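Flagellar assembly factor FliW (Geobacillus thermodenitrificans, PDB 5DMD) probably acts as an anti-CsrA protein that binds CsrA, relieves its repression of flagellin translation, and takes part in flagellum assembly. Local coordinates at residues K17-P27 and I113-Q124. The protein carries 1 engineered substitution. Residues are numbered along the deposited sequence; the frame is centred on the assembly and turned at random.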
# COMPACT_ATOMS: atom_id res chain seq x y z
N LYS A 17 14.77 -11.05 -5.91
CA LYS A 17 14.76 -9.66 -6.33
C LYS A 17 13.36 -9.07 -6.41
O LYS A 17 13.23 -7.87 -6.68
CB LYS A 17 15.48 -9.48 -7.66
CG LYS A 17 16.95 -9.85 -7.62
CD LYS A 17 17.66 -9.30 -8.84
CE LYS A 17 17.61 -7.78 -8.80
NZ LYS A 17 18.70 -7.22 -7.95
N ASP A 18 12.32 -9.88 -6.19
CA ASP A 18 10.96 -9.39 -6.16
C ASP A 18 10.57 -8.87 -4.78
O ASP A 18 9.58 -8.13 -4.67
CB ASP A 18 9.98 -10.51 -6.50
CG ASP A 18 10.14 -11.03 -7.93
OD1 ASP A 18 10.45 -10.23 -8.83
OD2 ASP A 18 9.92 -12.24 -8.14
N ILE A 19 11.30 -9.25 -3.74
CA ILE A 19 10.84 -9.04 -2.37
C ILE A 19 11.14 -7.61 -1.93
O ILE A 19 12.26 -7.12 -2.10
CB ILE A 19 11.49 -10.06 -1.41
CG1 ILE A 19 11.05 -11.47 -1.82
CG2 ILE A 19 11.14 -9.75 0.05
CD1 ILE A 19 11.64 -12.57 -0.97
N VAL A 20 10.13 -6.95 -1.38
CA VAL A 20 10.30 -5.66 -0.71
C VAL A 20 10.38 -5.93 0.78
O VAL A 20 9.46 -6.53 1.37
CB VAL A 20 9.15 -4.70 -1.02
CG1 VAL A 20 9.39 -3.35 -0.32
CG2 VAL A 20 9.01 -4.50 -2.52
N ARG A 21 11.47 -5.49 1.41
CA ARG A 21 11.66 -5.67 2.84
C ARG A 21 11.06 -4.49 3.59
O ARG A 21 11.34 -3.33 3.28
CB ARG A 21 13.14 -5.80 3.20
CG ARG A 21 13.35 -5.97 4.70
CD ARG A 21 14.81 -6.17 5.09
NE ARG A 21 14.93 -6.57 6.49
CZ ARG A 21 14.57 -7.76 6.97
NH1 ARG A 21 14.14 -8.73 6.18
NH2 ARG A 21 14.66 -7.98 8.28
N PHE A 22 10.21 -4.80 4.57
CA PHE A 22 9.65 -3.84 5.51
C PHE A 22 10.35 -4.10 6.84
O PHE A 22 9.97 -5.00 7.59
CB PHE A 22 8.14 -4.07 5.61
CG PHE A 22 7.34 -3.50 4.47
CD1 PHE A 22 7.42 -4.03 3.20
CD2 PHE A 22 6.47 -2.44 4.70
CE1 PHE A 22 6.67 -3.50 2.17
CE2 PHE A 22 5.71 -1.91 3.68
CZ PHE A 22 5.81 -2.44 2.41
N GLU A 23 11.38 -3.31 7.14
CA GLU A 23 12.23 -3.63 8.28
C GLU A 23 11.49 -3.54 9.61
O GLU A 23 11.84 -4.25 10.56
CB GLU A 23 13.48 -2.75 8.27
CG GLU A 23 14.41 -3.06 7.10
CD GLU A 23 15.57 -2.09 6.98
OE1 GLU A 23 15.56 -1.06 7.68
OE2 GLU A 23 16.48 -2.36 6.17
N GLN A 24 10.45 -2.72 9.70
CA GLN A 24 9.63 -2.64 10.90
C GLN A 24 8.35 -3.43 10.78
O GLN A 24 7.44 -3.24 11.60
CB GLN A 24 9.29 -1.18 11.23
CG GLN A 24 10.48 -0.32 11.61
CD GLN A 24 10.08 1.08 12.01
OE1 GLN A 24 9.18 1.67 11.42
NE2 GLN A 24 10.74 1.61 13.03
N GLY A 25 8.24 -4.31 9.78
CA GLY A 25 6.96 -4.92 9.53
C GLY A 25 5.95 -3.88 9.09
O GLY A 25 6.30 -2.82 8.54
N ILE A 26 4.68 -4.17 9.35
CA ILE A 26 3.63 -3.17 9.18
C ILE A 26 2.89 -3.05 10.51
O ILE A 26 2.91 -4.00 11.31
CB ILE A 26 2.68 -3.52 8.02
CG1 ILE A 26 2.05 -4.89 8.24
CG2 ILE A 26 3.42 -3.46 6.68
CD1 ILE A 26 1.08 -5.29 7.16
N PRO A 27 2.28 -1.91 10.81
CA PRO A 27 1.54 -1.77 12.07
C PRO A 27 0.53 -2.89 12.22
O PRO A 27 -0.22 -3.21 11.30
CB PRO A 27 0.85 -0.40 11.91
CG PRO A 27 1.75 0.35 10.99
CD PRO A 27 2.25 -0.67 10.00
N ILE A 113 1.44 3.38 2.06
CA ILE A 113 2.60 2.50 1.86
C ILE A 113 3.62 3.24 1.01
O ILE A 113 3.30 3.70 -0.09
CB ILE A 113 2.17 1.19 1.17
CG1 ILE A 113 1.15 0.40 2.02
CG2 ILE A 113 3.40 0.33 0.83
CD1 ILE A 113 1.75 -0.22 3.27
N VAL A 114 4.85 3.33 1.50
CA VAL A 114 5.91 4.10 0.86
C VAL A 114 7.05 3.14 0.57
O VAL A 114 7.55 2.48 1.49
CB VAL A 114 6.41 5.23 1.78
CG1 VAL A 114 7.52 6.02 1.10
CG2 VAL A 114 5.24 6.13 2.19
N ILE A 115 7.47 3.06 -0.69
CA ILE A 115 8.50 2.11 -1.10
C ILE A 115 9.61 2.84 -1.84
O ILE A 115 9.35 3.59 -2.78
CB ILE A 115 7.90 1.00 -1.98
CG1 ILE A 115 6.92 0.16 -1.15
CG2 ILE A 115 9.01 0.13 -2.59
CD1 ILE A 115 6.15 -0.87 -1.95
N ASN A 116 10.86 2.62 -1.41
CA ASN A 116 12.01 2.95 -2.23
C ASN A 116 12.18 1.79 -3.20
O ASN A 116 12.62 0.70 -2.80
CB ASN A 116 13.27 3.16 -1.39
CG ASN A 116 14.47 3.58 -2.23
OD1 ASN A 116 14.62 3.16 -3.38
ND2 ASN A 116 15.35 4.39 -1.66
N VAL A 117 11.82 2.02 -4.46
CA VAL A 117 11.70 0.92 -5.41
C VAL A 117 13.05 0.24 -5.64
O VAL A 117 13.16 -0.98 -5.55
CB VAL A 117 11.08 1.40 -6.73
CG1 VAL A 117 10.92 0.24 -7.69
CG2 VAL A 117 9.73 2.05 -6.47
N HIS A 118 14.08 1.02 -5.96
CA HIS A 118 15.34 0.40 -6.36
C HIS A 118 16.10 -0.20 -5.18
O HIS A 118 16.92 -1.10 -5.39
CB HIS A 118 16.21 1.33 -7.23
CG HIS A 118 17.01 2.33 -6.46
ND1 HIS A 118 16.49 3.52 -6.00
CD2 HIS A 118 18.32 2.34 -6.10
CE1 HIS A 118 17.43 4.21 -5.38
NE2 HIS A 118 18.55 3.51 -5.42
N LYS A 119 15.83 0.26 -3.96
CA LYS A 119 16.43 -0.31 -2.76
C LYS A 119 15.58 -1.43 -2.16
O LYS A 119 16.03 -2.09 -1.22
CB LYS A 119 16.64 0.78 -1.71
CG LYS A 119 17.73 1.79 -2.10
CD LYS A 119 19.04 1.09 -2.45
CE LYS A 119 20.27 1.83 -1.91
NZ LYS A 119 19.96 3.22 -1.47
N ARG A 120 14.36 -1.62 -2.67
CA ARG A 120 13.47 -2.68 -2.19
C ARG A 120 13.16 -2.56 -0.70
O ARG A 120 13.18 -3.55 0.04
CB ARG A 120 14.02 -4.08 -2.52
CG ARG A 120 14.19 -4.37 -4.00
CD ARG A 120 12.90 -4.18 -4.78
NE ARG A 120 12.88 -5.06 -5.94
CZ ARG A 120 12.99 -4.65 -7.20
NH1 ARG A 120 13.13 -3.37 -7.50
NH2 ARG A 120 12.98 -5.55 -8.18
N LEU A 121 12.89 -1.33 -0.24
CA LEU A 121 12.58 -1.07 1.15
C LEU A 121 11.21 -0.41 1.27
O LEU A 121 10.89 0.52 0.52
CB LEU A 121 13.61 -0.11 1.75
CG LEU A 121 15.07 -0.55 1.77
CD1 LEU A 121 15.97 0.63 2.13
CD2 LEU A 121 15.27 -1.70 2.75
N GLY A 122 10.42 -0.84 2.26
CA GLY A 122 9.06 -0.34 2.41
C GLY A 122 8.73 0.00 3.85
O GLY A 122 9.34 -0.51 4.79
N LYS A 123 7.75 0.89 4.00
CA LYS A 123 7.22 1.25 5.31
C LYS A 123 5.77 1.67 5.13
O LYS A 123 5.43 2.29 4.13
CB LYS A 123 8.01 2.43 5.91
CG LYS A 123 7.53 2.89 7.29
CD LYS A 123 8.45 3.97 7.86
CE LYS A 123 7.98 4.42 9.24
NZ LYS A 123 8.80 5.54 9.77
N GLN A 124 4.92 1.32 6.10
CA GLN A 124 3.61 1.97 6.19
C GLN A 124 3.73 3.13 7.16
O GLN A 124 4.00 2.93 8.35
CB GLN A 124 2.50 1.01 6.63
CG GLN A 124 1.16 1.74 6.71
CD GLN A 124 -0.04 0.83 6.81
OE1 GLN A 124 0.03 -0.25 7.42
NE2 GLN A 124 -1.15 1.24 6.22
O HOH W 1 12.08 -0.95 5.47
O HOH W 2 9.10 -0.93 7.63
O HOH W 3 6.18 -0.23 8.20
O HOH W 4 -1.22 -2.17 8.83
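Arg120 reaches back from the end of a hairpin connection to hold the chain at Lys17, an instructive case of one guanidinium tying two backbones together. Its CB lies 3.5 Å from Ile19 O; a bend at chi2 (-55°) keeps CG and CD beside the same carbonyl and carries NE and NH2 to Lys17 O, which they meet side-on at 2.9 and 2.8 Å, both bonds close to the guanidinium plane. At the tip, NH1 turns to its own segment and donates nearly straight (169°) to Val117 O, whose opposite face takes Arg120 N. With an alanine here both donors to Lys17 O and the NH1 bond to Val117 O are gone, and the 17-19 backbone is likely to shift more freely against the hairpin.

Next along the chain, Arg21 forms a single bridge of parallel type with Leu121: Arg21 N donates to Arg120 O, and Gly122 N to Arg21 O at 2.8 Å. Beyond it the Phe22 ring lies directly on the backbone of Gly122, whose CA sits 3.8 Å from the ring centroid and almost on its normal. CZ meets Ile113 CG2 at the ring edge, while Phe35 packs edge-to-face with Phe22. Farther on, where the chains diverge, water takes over, one molecule joining Gly25 O to Gln124 N.

Arg120 and Leu121 both face Asn116, making a G1 beta bulge that closes the 113-116/121-124 hairpin; strand 20-21, antiparallel to 34-39 on one edge, meets strand 121-124 on the other through this lone parallel bridge, joining an early strand of the FliW sheet to the hairpin late in the chain.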